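Local coordinates for protein pseudoperoxidase (Leishmania major, PDB 5VIA) that binds a heme b whose iron is held by a histidine and a cysteine, and is a peroxidase-family protein named a pseudoperoxidase, at residues A[11-16]-A[80-85]; A[113-118]-A[283-288]; A[151-156]-A[186-191]; A[156-161]-A[181-186]. All blocks are in the same frame, centred on the assembly; numbering follows the deposited sequence.

Interaction 1: A[11-16]-A[80-85]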
# COMPACT_ATOMS: atom_id res chain seq x y z
N LYS A 11 6.97 -24.39 -14.19
CA LYS A 11 5.75 -24.50 -14.98
C LYS A 11 4.55 -23.80 -14.32
O LYS A 11 3.69 -24.47 -13.75
CB LYS A 11 5.42 -25.98 -15.18
CG LYS A 11 4.24 -26.29 -16.11
CD LYS A 11 3.64 -27.65 -15.78
CE LYS A 11 2.58 -28.05 -16.80
NZ LYS A 11 3.17 -28.18 -18.16
N PRO A 12 4.51 -22.46 -14.38
CA PRO A 12 3.21 -21.83 -14.10
C PRO A 12 2.23 -22.23 -15.20
O PRO A 12 2.66 -22.44 -16.33
CB PRO A 12 3.53 -20.33 -14.17
CG PRO A 12 4.85 -20.23 -14.87
CD PRO A 12 5.59 -21.48 -14.54
N LYS A 13 0.95 -22.36 -14.87
CA LYS A 13 -0.04 -22.74 -15.88
C LYS A 13 -0.34 -21.56 -16.80
O LYS A 13 -0.61 -21.74 -17.98
CB LYS A 13 -1.33 -23.23 -15.21
CG LYS A 13 -2.38 -23.72 -16.19
CD LYS A 13 -3.58 -24.32 -15.48
CE LYS A 13 -4.21 -25.42 -16.32
NZ LYS A 13 -4.50 -24.94 -17.70
N TYR A 14 -0.26 -20.36 -16.23
CA TYR A 14 -0.62 -19.14 -16.95
C TYR A 14 0.56 -18.20 -17.13
O TYR A 14 1.58 -18.30 -16.44
CB TYR A 14 -1.72 -18.40 -16.19
CG TYR A 14 -2.84 -19.29 -15.76
CD1 TYR A 14 -3.69 -19.86 -16.69
CD2 TYR A 14 -3.06 -19.57 -14.41
CE1 TYR A 14 -4.73 -20.69 -16.30
CE2 TYR A 14 -4.09 -20.39 -14.02
CZ TYR A 14 -4.92 -20.95 -14.97
OH TYR A 14 -5.96 -21.77 -14.59
N ALA A 15 0.41 -17.27 -18.07
CA ALA A 15 1.35 -16.17 -18.22
C ALA A 15 0.98 -15.06 -17.24
O ALA A 15 -0.19 -14.69 -17.13
CB ALA A 15 1.31 -15.64 -19.64
N ARG A 16 1.98 -14.54 -16.53
CA ARG A 16 1.76 -13.52 -15.52
C ARG A 16 1.17 -12.22 -16.09
O ARG A 16 0.49 -11.48 -15.38
CB ARG A 16 3.05 -13.23 -14.75
CG ARG A 16 4.19 -12.72 -15.63
CD ARG A 16 5.52 -12.66 -14.88
NE ARG A 16 6.62 -12.40 -15.81
CZ ARG A 16 7.91 -12.47 -15.49
NH1 ARG A 16 8.27 -12.80 -14.25
NH2 ARG A 16 8.83 -12.22 -16.41
N TYR A 80 -8.54 -17.59 -13.52
CA TYR A 80 -7.29 -18.34 -13.42
C TYR A 80 -7.29 -19.35 -12.27
O TYR A 80 -6.56 -19.19 -11.29
CB TYR A 80 -6.09 -17.39 -13.32
CG TYR A 80 -5.99 -16.43 -14.49
CD1 TYR A 80 -5.48 -16.86 -15.71
CD2 TYR A 80 -6.44 -15.12 -14.38
CE1 TYR A 80 -5.41 -16.00 -16.78
CE2 TYR A 80 -6.36 -14.25 -15.45
CZ TYR A 80 -5.84 -14.70 -16.65
OH TYR A 80 -5.76 -13.85 -17.73
N PRO A 81 -8.10 -20.42 -12.39
CA PRO A 81 -8.05 -21.50 -11.38
C PRO A 81 -6.67 -22.15 -11.47
O PRO A 81 -5.94 -21.80 -12.38
CB PRO A 81 -9.13 -22.46 -11.87
CG PRO A 81 -9.16 -22.27 -13.34
CD PRO A 81 -8.92 -20.80 -13.55
N ALA A 82 -6.32 -23.05 -10.56
CA ALA A 82 -4.98 -23.67 -10.57
C ALA A 82 -3.84 -22.72 -10.19
O ALA A 82 -2.72 -23.17 -9.95
CB ALA A 82 -4.68 -24.36 -11.92
N SER A 83 -4.12 -21.42 -10.16
CA SER A 83 -3.19 -20.49 -9.53
C SER A 83 -3.57 -20.35 -8.07
O SER A 83 -4.74 -20.48 -7.72
CB SER A 83 -3.26 -19.12 -10.21
OG SER A 83 -2.51 -18.17 -9.47
N SER A 84 -2.59 -20.09 -7.21
CA SER A 84 -2.91 -19.79 -5.83
C SER A 84 -3.50 -18.39 -5.76
O SER A 84 -3.18 -17.52 -6.58
CB SER A 84 -1.67 -19.89 -4.94
OG SER A 84 -0.85 -18.73 -5.05
N THR A 85 -4.38 -18.17 -4.78
CA THR A 85 -5.02 -16.88 -4.59
C THR A 85 -4.01 -15.81 -4.17
O THR A 85 -4.14 -14.64 -4.53
CB THR A 85 -6.18 -17.00 -3.57
OG1 THR A 85 -7.26 -17.70 -4.18
CG2 THR A 85 -6.68 -15.64 -3.15

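Interaction 2: A[113-118]-A[283-288]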
# COMPACT_ATOMS: atom_id res chain seq x y z
N TRP A 113 6.60 -17.02 -8.34
CA TRP A 113 5.31 -17.67 -8.13
C TRP A 113 5.41 -18.78 -7.09
O TRP A 113 6.50 -19.12 -6.63
CB TRP A 113 4.75 -18.19 -9.46
CG TRP A 113 5.54 -19.30 -10.10
CD1 TRP A 113 6.71 -19.19 -10.79
CD2 TRP A 113 5.19 -20.69 -10.14
NE1 TRP A 113 7.12 -20.42 -11.25
CE2 TRP A 113 6.20 -21.36 -10.86
CE3 TRP A 113 4.11 -21.44 -9.64
CZ2 TRP A 113 6.17 -22.74 -11.09
CZ3 TRP A 113 4.09 -22.81 -9.87
CH2 TRP A 113 5.11 -23.45 -10.58
N GLY A 114 4.27 -19.34 -6.72
CA GLY A 114 4.24 -20.44 -5.77
C GLY A 114 3.88 -20.02 -4.36
O GLY A 114 4.11 -20.80 -3.42
N ARG A 115 3.34 -18.82 -4.19
CA ARG A 115 2.86 -18.39 -2.88
C ARG A 115 1.79 -19.37 -2.41
O ARG A 115 0.79 -19.58 -3.10
CB ARG A 115 2.26 -16.98 -2.94
CG ARG A 115 3.28 -15.85 -3.07
CD ARG A 115 2.61 -14.52 -3.45
NE ARG A 115 3.64 -13.52 -3.74
CZ ARG A 115 4.32 -13.47 -4.89
NH1 ARG A 115 4.04 -14.34 -5.86
NH2 ARG A 115 5.26 -12.56 -5.07
N ASN A 116 2.04 -19.99 -1.25
CA ASN A 116 1.10 -20.96 -0.68
C ASN A 116 -0.11 -20.26 -0.10
O ASN A 116 0.02 -19.35 0.72
CB ASN A 116 1.78 -21.77 0.43
CG ASN A 116 2.66 -22.89 -0.09
OD1 ASN A 116 3.87 -22.90 0.14
ND2 ASN A 116 2.05 -23.84 -0.79
N ASP A 117 -1.30 -20.69 -0.52
CA ASP A 117 -2.51 -20.30 0.18
C ASP A 117 -2.49 -21.10 1.46
O ASP A 117 -3.13 -22.16 1.57
CB ASP A 117 -3.76 -20.63 -0.65
CG ASP A 117 -3.92 -19.71 -1.84
OD1 ASP A 117 -3.35 -18.60 -1.82
OD2 ASP A 117 -4.62 -20.11 -2.80
N SER A 118 -1.73 -20.63 2.44
CA SER A 118 -1.69 -21.32 3.71
C SER A 118 -2.92 -20.93 4.53
O SER A 118 -3.60 -19.94 4.26
CB SER A 118 -0.39 -21.04 4.47
OG SER A 118 -0.29 -19.68 4.86
N LYS A 283 7.59 -18.92 1.71
CA LYS A 283 8.73 -19.81 1.49
C LYS A 283 8.71 -20.53 0.15
O LYS A 283 7.65 -20.80 -0.42
CB LYS A 283 8.82 -20.84 2.61
CG LYS A 283 9.13 -20.23 3.96
CD LYS A 283 9.08 -21.30 5.03
CE LYS A 283 9.39 -20.72 6.39
NZ LYS A 283 9.40 -21.81 7.40
N ARG A 284 9.91 -20.83 -0.35
CA ARG A 284 10.08 -21.62 -1.57
C ARG A 284 9.33 -21.01 -2.76
O ARG A 284 8.64 -21.72 -3.49
CB ARG A 284 9.67 -23.08 -1.33
CG ARG A 284 10.62 -23.85 -0.39
CD ARG A 284 10.12 -25.26 -0.04
NE ARG A 284 8.98 -25.20 0.87
CZ ARG A 284 9.07 -25.09 2.20
NH1 ARG A 284 10.26 -25.01 2.78
NH2 ARG A 284 7.97 -25.04 2.94
N LEU A 285 9.47 -19.70 -2.93
CA LEU A 285 8.98 -19.04 -4.13
C LEU A 285 9.83 -19.45 -5.32
O LEU A 285 11.04 -19.67 -5.19
CB LEU A 285 8.97 -17.52 -3.96
CG LEU A 285 7.96 -16.99 -2.94
CD1 LEU A 285 7.84 -15.48 -3.01
CD2 LEU A 285 6.60 -17.63 -3.15
N ARG A 286 9.21 -19.58 -6.48
CA ARG A 286 9.90 -20.13 -7.64
C ARG A 286 10.13 -19.08 -8.72
O ARG A 286 9.24 -18.29 -9.03
CB ARG A 286 9.12 -21.32 -8.20
CG ARG A 286 8.88 -22.42 -7.17
CD ARG A 286 8.48 -23.72 -7.85
NE ARG A 286 7.61 -24.54 -7.00
CZ ARG A 286 6.33 -24.27 -6.76
NH1 ARG A 286 5.78 -23.18 -7.28
NH2 ARG A 286 5.60 -25.07 -5.99
N PRO A 287 11.36 -19.05 -9.27
CA PRO A 287 11.65 -18.17 -10.40
C PRO A 287 10.72 -18.46 -11.56
O PRO A 287 10.44 -19.62 -11.85
CB PRO A 287 13.10 -18.53 -10.75
CG PRO A 287 13.69 -18.96 -9.43
CD PRO A 287 12.57 -19.72 -8.75
N TYR A 288 10.22 -17.40 -12.20
CA TYR A 288 9.22 -17.54 -13.24
C TYR A 288 9.83 -18.04 -14.55
O TYR A 288 10.97 -17.74 -14.87
CB TYR A 288 8.52 -16.19 -13.46
CG TYR A 288 7.42 -16.18 -14.50
CD1 TYR A 288 6.10 -16.47 -14.14
CD2 TYR A 288 7.68 -15.86 -15.82
CE1 TYR A 288 5.09 -16.45 -15.07
CE2 TYR A 288 6.66 -15.84 -16.76
CZ TYR A 288 5.38 -16.14 -16.38
OH TYR A 288 4.37 -16.11 -17.31
O HOH W 1 4.95 -20.06 -0.37

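Interaction 3: A[151-156]-A[186-191]. With HEM (protoporphyrin IX containing Fe), chain B.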
# COMPACT_ATOMS: atom_id res chain seq x y z
N GLU A 151 14.27 1.63 1.06
CA GLU A 151 13.13 0.88 0.56
C GLU A 151 11.85 1.23 1.33
O GLU A 151 10.78 1.37 0.73
CB GLU A 151 13.41 -0.63 0.61
CG GLU A 151 14.35 -1.12 -0.50
CD GLU A 151 14.97 -2.49 -0.22
OE1 GLU A 151 15.01 -2.92 0.95
OE2 GLU A 151 15.44 -3.14 -1.19
N CYS A 152 11.96 1.38 2.65
CA CYS A 152 10.79 1.76 3.45
C CYS A 152 10.20 3.07 2.96
O CYS A 152 8.99 3.17 2.72
CB CYS A 152 11.18 1.94 4.92
SG CYS A 152 11.61 0.42 5.79
N VAL A 153 11.07 4.06 2.80
CA VAL A 153 10.65 5.40 2.39
C VAL A 153 10.09 5.37 0.97
O VAL A 153 9.10 6.05 0.67
CB VAL A 153 11.82 6.39 2.50
CG1 VAL A 153 11.48 7.74 1.87
CG2 VAL A 153 12.25 6.54 3.96
N ALA A 154 10.71 4.57 0.12
CA ALA A 154 10.27 4.44 -1.27
C ALA A 154 8.86 3.88 -1.37
O ALA A 154 8.09 4.23 -2.29
CB ALA A 154 11.25 3.55 -2.05
N LEU A 155 8.50 3.01 -0.43
CA LEU A 155 7.22 2.33 -0.48
C LEU A 155 6.08 3.30 -0.19
O LEU A 155 4.96 3.10 -0.66
CB LEU A 155 7.22 1.20 0.55
CG LEU A 155 6.42 -0.08 0.35
CD1 LEU A 155 6.37 -0.58 -1.12
CD2 LEU A 155 7.03 -1.13 1.27
N LEU A 156 6.37 4.35 0.56
CA LEU A 156 5.30 5.27 0.97
C LEU A 156 4.76 6.15 -0.16
O LEU A 156 3.71 6.79 -0.01
CB LEU A 156 5.72 6.09 2.20
CG LEU A 156 5.70 5.28 3.51
CD1 LEU A 156 6.27 6.08 4.65
CD2 LEU A 156 4.29 4.83 3.87
N ARG A 186 5.59 12.35 -6.35
CA ARG A 186 4.97 13.62 -5.96
C ARG A 186 4.71 13.65 -4.45
O ARG A 186 4.73 14.71 -3.84
CB ARG A 186 3.68 13.85 -6.75
CG ARG A 186 3.22 15.30 -6.73
CD ARG A 186 2.09 15.59 -7.72
NE ARG A 186 1.39 16.82 -7.34
CZ ARG A 186 0.45 16.86 -6.41
NH1 ARG A 186 0.07 15.75 -5.79
NH2 ARG A 186 -0.12 18.01 -6.10
N TYR A 187 4.46 12.48 -3.87
CA TYR A 187 4.28 12.32 -2.43
C TYR A 187 5.36 13.07 -1.63
O TYR A 187 5.06 13.86 -0.73
CB TYR A 187 4.29 10.82 -2.09
CG TYR A 187 4.39 10.50 -0.62
CD1 TYR A 187 3.27 10.56 0.22
CD2 TYR A 187 5.60 10.10 -0.06
CE1 TYR A 187 3.37 10.24 1.58
CE2 TYR A 187 5.71 9.79 1.30
CZ TYR A 187 4.59 9.86 2.11
OH TYR A 187 4.71 9.55 3.45
N TYR A 188 6.63 12.83 -1.98
CA TYR A 188 7.74 13.46 -1.28
C TYR A 188 7.75 14.97 -1.47
O TYR A 188 8.04 15.73 -0.53
CB TYR A 188 9.06 12.86 -1.78
CG TYR A 188 9.00 11.36 -1.78
CD1 TYR A 188 9.02 10.67 -0.58
CD2 TYR A 188 8.89 10.65 -2.96
CE1 TYR A 188 8.93 9.29 -0.56
CE2 TYR A 188 8.81 9.27 -2.96
CZ TYR A 188 8.83 8.60 -1.75
OH TYR A 188 8.73 7.23 -1.72
N GLN A 189 7.46 15.41 -2.69
CA GLN A 189 7.46 16.83 -3.01
C GLN A 189 6.34 17.50 -2.22
O GLN A 189 6.50 18.61 -1.71
CB GLN A 189 7.26 17.03 -4.52
CG GLN A 189 8.36 16.38 -5.37
CD GLN A 189 8.03 16.36 -6.85
OE1 GLN A 189 6.90 16.64 -7.26
NE2 GLN A 189 9.02 16.03 -7.67
N PHE A 190 5.21 16.80 -2.11
CA PHE A 190 4.03 17.34 -1.42
C PHE A 190 4.30 17.52 0.07
O PHE A 190 4.02 18.59 0.63
CB PHE A 190 2.82 16.43 -1.64
CG PHE A 190 1.54 17.00 -1.10
CD1 PHE A 190 0.73 17.81 -1.89
CD2 PHE A 190 1.14 16.72 0.20
CE1 PHE A 190 -0.44 18.33 -1.39
CE2 PHE A 190 -0.02 17.24 0.71
CZ PHE A 190 -0.82 18.04 -0.09
N LEU A 191 4.83 16.48 0.71
CA LEU A 191 5.15 16.53 2.14
C LEU A 191 6.09 17.69 2.47
O LEU A 191 5.81 18.48 3.38
CB LEU A 191 5.78 15.22 2.63
CG LEU A 191 4.88 13.98 2.72
CD1 LEU A 191 5.57 12.88 3.50
CD2 LEU A 191 3.54 14.29 3.33
CHA HEM B . -4.34 4.54 2.07
CHB HEM B . -1.96 5.42 6.23
CHC HEM B . 1.46 2.30 4.74
CHD HEM B . -0.56 2.03 0.31
C1A HEM B . -4.02 4.96 3.33
C2A HEM B . -4.90 5.71 4.20
C3A HEM B . -4.27 5.95 5.34
C4A HEM B . -2.93 5.37 5.25
CMA HEM B . -4.83 6.71 6.55
CAA HEM B . -6.36 6.09 3.86
CBA HEM B . -7.14 4.78 4.04
CGA HEM B . -8.62 4.92 3.74
O1A HEM B . -9.30 5.70 4.45
O2A HEM B . -9.12 4.22 2.82
C1B HEM B . -0.82 4.63 6.23
C2B HEM B . 0.19 4.55 7.26
C3B HEM B . 1.13 3.68 6.87
C4B HEM B . 0.77 3.20 5.54
CMB HEM B . 0.14 5.32 8.59
CAB HEM B . 2.37 3.33 7.73
CBB HEM B . 2.99 2.15 7.64
C1C HEM B . 1.23 1.96 3.42
C2C HEM B . 2.07 1.09 2.58
C3C HEM B . 1.49 1.02 1.35
C4C HEM B . 0.29 1.84 1.38
CMC HEM B . 3.36 0.40 3.08
CAC HEM B . 1.87 0.26 0.06
CBC HEM B . 2.86 -0.64 -0.00
C1D HEM B . -1.76 2.69 0.35
C2D HEM B . -2.66 2.87 -0.77
C3D HEM B . -3.84 3.66 -0.22
C4D HEM B . -3.54 3.87 1.18
CMD HEM B . -2.46 2.36 -2.22
CAD HEM B . -5.11 4.10 -1.00
CBD HEM B . -6.08 2.92 -0.88
CGD HEM B . -7.40 3.20 -1.56
O1D HEM B . -8.36 2.41 -1.36
O2D HEM B . -7.48 4.23 -2.28
NA HEM B . -2.81 4.78 4.00
NB HEM B . -0.43 3.81 5.19
NC HEM B . 0.15 2.40 2.65
ND HEM B . -2.30 3.31 1.48
FE HEM B . -1.39 3.55 3.37

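Interaction 4: A[156-161]-A[181-186]. With HEM (protoporphyrin IX containing Fe), chain B.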
# COMPACT_ATOMS: atom_id res chain seq x y z
N LEU A 156 6.37 4.35 0.56
CA LEU A 156 5.30 5.27 0.97
C LEU A 156 4.76 6.15 -0.16
O LEU A 156 3.71 6.79 -0.01
CB LEU A 156 5.72 6.09 2.20
CG LEU A 156 5.70 5.28 3.51
CD1 LEU A 156 6.27 6.08 4.65
CD2 LEU A 156 4.29 4.83 3.87
N ALA A 157 5.44 6.15 -1.31
CA ALA A 157 4.91 6.87 -2.48
C ALA A 157 3.63 6.24 -3.02
O ALA A 157 3.00 6.82 -3.91
CB ALA A 157 5.93 6.95 -3.57
N CYS A 158 3.25 5.07 -2.50
CA CYS A 158 1.91 4.55 -2.81
C CYS A 158 0.84 5.50 -2.31
O CYS A 158 -0.29 5.45 -2.77
CB CYS A 158 1.68 3.16 -2.21
SG CYS A 158 2.66 1.84 -3.00
N HIS A 159 1.19 6.36 -1.36
CA HIS A 159 0.24 7.39 -0.88
C HIS A 159 0.01 8.51 -1.89
O HIS A 159 -0.81 9.42 -1.65
CB HIS A 159 0.73 7.96 0.44
CG HIS A 159 0.46 7.06 1.61
ND1 HIS A 159 0.92 7.34 2.88
CD2 HIS A 159 -0.22 5.90 1.70
CE1 HIS A 159 0.52 6.39 3.70
NE2 HIS A 159 -0.17 5.51 3.01
N SER A 160 0.71 8.46 -3.01
CA SER A 160 0.48 9.45 -4.06
C SER A 160 -0.77 9.09 -4.88
O SER A 160 -1.23 9.90 -5.68
CB SER A 160 1.70 9.56 -4.96
OG SER A 160 1.86 8.37 -5.69
N VAL A 161 -1.33 7.90 -4.65
CA VAL A 161 -2.58 7.50 -5.30
C VAL A 161 -3.63 7.11 -4.26
O VAL A 161 -3.33 7.00 -3.07
CB VAL A 161 -2.39 6.31 -6.27
CG1 VAL A 161 -1.48 6.68 -7.43
CG2 VAL A 161 -1.85 5.10 -5.52
N TYR A 181 -4.48 9.43 -9.23
CA TYR A 181 -4.31 8.49 -10.33
C TYR A 181 -2.90 8.31 -10.92
O TYR A 181 -2.76 7.56 -11.88
CB TYR A 181 -5.32 8.77 -11.45
CG TYR A 181 -6.76 8.65 -10.98
CD1 TYR A 181 -7.25 7.44 -10.49
CD2 TYR A 181 -7.62 9.74 -11.04
CE1 TYR A 181 -8.58 7.33 -10.07
CE2 TYR A 181 -8.93 9.63 -10.63
CZ TYR A 181 -9.41 8.42 -10.14
OH TYR A 181 -10.72 8.33 -9.72
N THR A 182 -1.88 8.95 -10.35
CA THR A 182 -0.50 8.74 -10.82
C THR A 182 0.43 8.36 -9.67
O THR A 182 0.63 9.15 -8.74
CB THR A 182 0.05 9.98 -11.55
OG1 THR A 182 -0.85 10.35 -12.61
CG2 THR A 182 1.40 9.70 -12.16
N LEU A 183 0.99 7.15 -9.72
CA LEU A 183 1.88 6.71 -8.65
C LEU A 183 3.31 7.12 -9.00
O LEU A 183 4.01 6.42 -9.74
CB LEU A 183 1.77 5.20 -8.41
CG LEU A 183 2.15 4.65 -7.02
CD1 LEU A 183 1.87 3.15 -6.92
CD2 LEU A 183 3.60 4.94 -6.66
N ASN A 184 3.72 8.26 -8.47
CA ASN A 184 5.09 8.74 -8.66
C ASN A 184 5.63 9.38 -7.40
O ASN A 184 5.06 9.21 -6.32
CB ASN A 184 5.18 9.69 -9.86
CG ASN A 184 4.35 10.95 -9.66
OD1 ASN A 184 3.91 11.26 -8.55
ND2 ASN A 184 4.13 11.68 -10.75
N ASN A 185 6.72 10.13 -7.53
CA ASN A 185 7.39 10.71 -6.37
C ASN A 185 6.80 12.04 -5.90
O ASN A 185 7.44 12.77 -5.15
CB ASN A 185 8.88 10.89 -6.66
CG ASN A 185 9.14 11.86 -7.79
OD1 ASN A 185 8.29 12.04 -8.66
ND2 ASN A 185 10.30 12.50 -7.78
N ARG A 186 5.59 12.35 -6.35
CA ARG A 186 4.97 13.62 -5.96
C ARG A 186 4.71 13.65 -4.45
O ARG A 186 4.73 14.71 -3.84
CB ARG A 186 3.68 13.85 -6.75
CG ARG A 186 3.22 15.30 -6.73
CD ARG A 186 2.09 15.59 -7.72
NE ARG A 186 1.39 16.82 -7.34
CZ ARG A 186 0.45 16.86 -6.41
NH1 ARG A 186 0.07 15.75 -5.79
NH2 ARG A 186 -0.12 18.01 -6.10
CHA HEM B . -4.34 4.54 2.07
CHB HEM B . -1.96 5.42 6.23
CHC HEM B . 1.46 2.30 4.74
CHD HEM B . -0.56 2.03 0.31
C1A HEM B . -4.02 4.96 3.33
C2A HEM B . -4.90 5.71 4.20
C3A HEM B . -4.27 5.95 5.34
C4A HEM B . -2.93 5.37 5.25
CMA HEM B . -4.83 6.71 6.55
CAA HEM B . -6.36 6.09 3.86
CBA HEM B . -7.14 4.78 4.04
CGA HEM B . -8.62 4.92 3.74
O1A HEM B . -9.30 5.70 4.45
O2A HEM B . -9.12 4.22 2.82
C1B HEM B . -0.82 4.63 6.23
C2B HEM B . 0.19 4.55 7.26
C3B HEM B . 1.13 3.68 6.87
C4B HEM B . 0.77 3.20 5.54
CMB HEM B . 0.14 5.32 8.59
CAB HEM B . 2.37 3.33 7.73
CBB HEM B . 2.99 2.15 7.64
C1C HEM B . 1.23 1.96 3.42
C2C HEM B . 2.07 1.09 2.58
C3C HEM B . 1.49 1.02 1.35
C4C HEM B . 0.29 1.84 1.38
CMC HEM B . 3.36 0.40 3.08
CAC HEM B . 1.87 0.26 0.06
CBC HEM B . 2.86 -0.64 -0.00
C1D HEM B . -1.76 2.69 0.35
C2D HEM B . -2.66 2.87 -0.77
C3D HEM B . -3.84 3.66 -0.22
C4D HEM B . -3.54 3.87 1.18
CMD HEM B . -2.46 2.36 -2.22
CAD HEM B . -5.11 4.10 -1.00
CBD HEM B . -6.08 2.92 -0.88
CGD HEM B . -7.40 3.20 -1.56
O1D HEM B . -8.36 2.41 -1.36
O2D HEM B . -7.48 4.23 -2.28
NA HEM B . -2.81 4.78 4.00
NB HEM B . -0.43 3.81 5.19
NC HEM B . 0.15 2.40 2.65
ND HEM B . -2.30 3.31 1.48
FE HEM B . -1.39 3.55 3.37
O HOH W 2 -1.53 10.85 -8.21

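Interaction 1: A[11-16]-A[80-85]
Y14 and Y80 each hold CG anti to their own carbonyl carbon (chi1 -47° and -58°), and from there the two rings meet edge to face. The edge of Y80 points at the face of Y14. The centroids are 5.0 Å apart and the planes are turned 72° against each other. Y80 CD1 does the touching, 3.6 Å from Y14 CG and offset toward the rim of the ring. Y80 CB adds a CH-pi contact over the same ring, 4.1 Å from the Y14 centroid. The opposite face of Y14 carries the CG of its own neighbour, K13. The hydroxyl end of Y14 is placed too tightly against P81 in the model, so its detailed position is doubtful. Further out, K13 CD rests 3.7 Å from A82 CB. Y80 OH hydrogen-bonds S22 OG of helix 16-29. The contact lies at the surface, away from the heme. It joins the loop that leads into helix 16-29 to the loop between helices 67-79 and 85-99, through a T-shaped tyrosine pair.

Interaction 2: A[113-118]-A[283-288]
W113 and R286 face each other as an antiparallel, hydrogen-bonded pair. W113 N donates to R286 O at 3.0 Å, and R286 N donates back to W113 O at 2.8 Å. Both bonds are nearly straight and lie in the carbonyl planes. The two side chains leave the same face of this small ladder. The indole CG sits between the backbone N and the carbonyl carbon (chi1 66°), which is the crowded position. R286 runs extended from CG to NE across one face of the indole. Its CB makes a CH-pi contact with the five-membered ring, 4.0 Å from the centroid. Its guanidinium makes a cation-pi contact with the six-membered ring, with CZ 4.4 Å from that centroid. The guanidinium plane is tilted 42° from the ring, and NH1 comes nearest, 3.1 Å from W113 CZ3 near the rim. At the indole edge, NE1 gives a weak bond to P287 O.

Beyond the pair, L285 CD2 packs 3.8 Å from R115 CG. A water accepts from N116 N and lies within hydrogen-bonding distance of K283 O, 2.8 Å away. G114, at positive phi (100°), has no side chain, and this leaves room for R286 NH1, 3.5 Å from G114 CA.

R115 is held from outside by a salt bridge to D87 and by bonds to the carbonyls of R112 and I278. The two-stranded sheet of 112-113 and 286-287 lies at the surface, with W113 touching helix 85-99 and L285 touching the end of helix 263-279.

Interaction 3: A[151-156]-A[186-191]
The ring of Y187 has the carbonyl of L156 over the centre of one face, with L156 O 3.6 Å above the plane. The opposite face is taken by CG of L191, one helical turn on and offset toward the rim. At the edge of the same ring, near its plane, lies Y188 CE1. The ring of Y188 in turn has Y187 CD2 over one face and V153 O at its edge. Y188 CG is anti to the carbonyl carbon (chi1 -49°). The ring reaches across to segment 151-156, where OH donates to V153 O at 2.7 Å, tilted 28° from the carbonyl plane. L156 N also gives its hydrogen to V153 O, from the other face of that plane. Two donors therefore grip this buried carbonyl oxygen near the end of helix 149-155.

The two helices run almost perpendicular, at 88°, and the axes of the two short segments come within 11.5 Å. This corresponds to the proximal side of the heme pocket in peroxidases, consistent with the chain running on from helix 149-155 to the axial ligand H159. Tyrosine side chains bridge the gap between the axes.

Apolar contacts accompany the hydrogen bond. V153 CG1 lies 3.8 Å from Y188 CE1, and L156 CB is 3.8 Å from Y187 CE2. Y187 OH hydrogen-bonds E243 OE1. On the heme side, L155 CG is 3.6 Å from HEM CBC, and L156 CD2 is 3.9 Å from the meso carbon CHC.

Interaction 4: A[156-161]-A[181-186]
L183 meets segment 156-161 with every atom of its side chain. CB lies 3.7 Å from V161 CG1. CG, anti to the backbone N (chi1 -155°), faces both A157 O and S160 OG. One methyl, CD2, reaches A157 O at 3.4 Å. The other, CD1, lies 4.2 Å from C158 SG. V161 CG1 also presses on the backbone at T182 and L183.

The polar side of the contact centres on S160. Its OG donates to A157 O at 2.6 Å, nearly along the C=O axis, and S160 N gives its hydrogen to the same oxygen. OG also accepts a weak bond from N184 N. A water accepts from T182 N and lies 2.7 Å from S160 O, within hydrogen-bonding distance. After L183 the chain forms an Asx turn, with N184 OD1 accepting from R186 N.

On its other side the 3-10 segment 157-160 faces the heme. C158 SG is 3.5 Å from HEM CAC. H159 NE2 binds the iron at 2.3 Å, C60 is the other axial ligand, and H159 ND1 hydrogen-bonds E243. A proximal histidine bonded to an acidic side chain is typical of heme peroxidases, while the cysteine ligand sets this pocket apart.

From the N terminus, interaction 1 closes first. It ties the loop before helix 16-29 to the loop after helix 67-79, and the chain between is mostly helix. Interaction 2 opens later and closes near the C terminus, joining strands 112-113 and 286-287. The two are in series but touch: S84 OG and T85 N meet R115 O and D117 OD2. The long loop closed by interaction 2 holds the other two contacts. Interaction 3 links helix 149-155 to helix 186-194, and interaction 4 is nested inside it, sharing L156 and R186. Interaction 4 joins the 3-10 segment 157-160 to the loop just before helix 186-194. Their centres are about 7 Å apart, and both touch the heme.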